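Local structure of hypothetical protein (Uncultured marine organism, 2OD5) at residues A[44-47]-A[48-52]. The protein is of unknown function but probably binds nucleic acid through a small winged helix-turn-helix domain. Numbering follows the deposited sequence.
Sequences HGTT and SQQLG
T47 and Q50 meet where the loop from helix 31-39 becomes helix 48-57, a worked example of an N-cap. One hydrogen bond makes the cap. T47 OG1 takes up the backbone N of Q50 at 3.1 Å, the N-H pointing almost straight at it (164°). The T47 torsion makes this possible: with chi1 at 63° the hydroxyl sits over the backbone, between N and the carbonyl carbon, turned to the opening turn. Separately, the regular backbone pattern starts with the first i to i+4 link of the helix, L51 N to T47 O at 2.9 Å, followed by G52 N to S48 O at 3.0 Å.

A further polar approach is less certain. Q50 OE1 lies 3.0 Å from T47 OG1, but the hydroxyl hydrogen could also turn to a different acceptor and the Q50 side chain adopts two conformers, so this bond is doubtful.

Van der Waals contacts fill in the rest. T46 chi1 of -168° swings OG1 forward to Q50 CB, 3.2 Å away, the two side chains running past each other in opposite directions. The same torsion sends T46 CG2 to the L51 side, 4.2 Å from L51 CB, and both residues also touch L35 of helix 31-39, while N39 OD1 accepts from T46 N.

In the winged-helix order of elements, helix 48-57 takes the place of the recognition helix, consistent with nucleic acid binding. Chemically, one threonine serves two amides, its hydroxyl satisfying Q50 N and its carbonyl L51 N, and probably helps set where the helix begins.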
loop_
_atom_site.group_PDB
_atom_site.type_symbol
_atom_site.label_atom_id
_atom_site.label_comp_id
_atom_site.label_asym_id
_atom_site.label_seq_id
_atom_site.Cartn_x
_atom_site.Cartn_y
_atom_site.Cartn_z
ATOM N N HIS A 44 5.156 0.802 16.982
ATOM C CA HIS A 44 6.434 0.481 16.323
ATOM C C HIS A 44 6.353 0.574 14.819
ATOM O O HIS A 44 7.305 1.022 14.183
ATOM C CB HIS A 44 6.930 -0.886 16.752
ATOM C CG HIS A 44 7.232 -0.958 18.215
ATOM N ND1 HIS A 44 8.219 -0.194 18.797
ATOM C CD2 HIS A 44 6.605 -1.601 19.230
ATOM C CE1 HIS A 44 8.245 -0.436 20.098
ATOM N NE2 HIS A 44 7.263 -1.272 20.387
ATOM N N GLY A 45 5.212 0.174 14.257
ATOM C CA GLY A 45 4.945 0.356 12.855
ATOM C C GLY A 45 5.797 -0.562 11.998
ATOM O O GLY A 45 6.197 -1.647 12.439
ATOM N N THR A 46 6.104 -0.100 10.788
ATOM C CA THR A 46 6.794 -0.933 9.813
ATOM C C THR A 46 7.774 -0.115 8.978
ATOM O O THR A 46 8.014 1.075 9.258
ATOM C CB THR A 46 5.730 -1.676 8.940
ATOM O OG1 THR A 46 6.341 -2.714 8.169
ATOM C CG2 THR A 46 4.955 -0.711 8.057
ATOM N N THR A 47 8.380 -0.767 7.995
ATOM C CA THR A 47 9.344 -0.142 7.102
ATOM C C THR A 47 8.773 -0.128 5.702
ATOM O O THR A 47 7.826 -0.871 5.406
ATOM C CB THR A 47 10.657 -0.934 7.060
ATOM O OG1 THR A 47 10.429 -2.237 6.526
ATOM C CG2 THR A 47 11.289 -1.070 8.455
ATOM N N SER A 48 9.350 0.680 4.815
ATOM C CA SER A 48 8.797 0.736 3.453
ATOM C C SER A 48 8.992 -0.614 2.773
ATOM O O SER A 48 8.118 -1.060 2.009
ATOM C CB SER A 48 9.440 1.870 2.647
ATOM O OG SER A 48 10.844 1.766 2.713
ATOM N N GLN A 49 10.083 -1.316 3.073
ATOM C CA GLN A 49 10.323 -2.632 2.461
ATOM C C GLN A 49 9.281 -3.651 2.918
ATOM O O GLN A 49 8.668 -4.347 2.108
ATOM C CB GLN A 49 11.726 -3.145 2.796
ATOM C CG GLN A 49 12.081 -4.459 2.110
ATOM C CD GLN A 49 13.552 -4.804 2.231
ATOM O OE1 GLN A 49 14.181 -4.554 3.258
ATOM N NE2 GLN A 49 14.106 -5.392 1.179
ATOM N N GLN A 50 9.067 -3.726 4.217
ATOM C CA GLN A 50 8.076 -4.645 4.762
ATOM C C GLN A 50 6.676 -4.303 4.268
ATOM O O GLN A 50 5.895 -5.193 3.950
ATOM C CB GLN A 50 8.124 -4.658 6.290
ATOM C CG GLN A 50 9.364 -5.358 6.862
ATOM C CD GLN A 50 9.526 -5.158 8.358
ATOM O OE1 GLN A 50 9.757 -4.042 8.832
ATOM N NE2 GLN A 50 9.420 -6.243 9.111
ATOM N N LEU A 51 6.360 -3.024 4.199
ATOM C CA LEU A 51 5.012 -2.593 3.756
ATOM C C LEU A 51 4.764 -3.021 2.307
ATOM O O LEU A 51 3.672 -3.510 1.945
ATOM C CB LEU A 51 4.827 -1.099 3.923
ATOM C CG LEU A 51 3.513 -0.510 3.372
ATOM C CD1 LEU A 51 2.313 -1.144 4.084
ATOM C CD2 LEU A 51 3.473 1.022 3.502
ATOM N N GLY A 52 5.771 -2.885 1.463
ATOM C CA GLY A 52 5.640 -3.329 0.077
ATOM C C GLY A 52 5.281 -4.797 -0.012
ATOM O O GLY A 52 4.447 -5.187 -0.832
#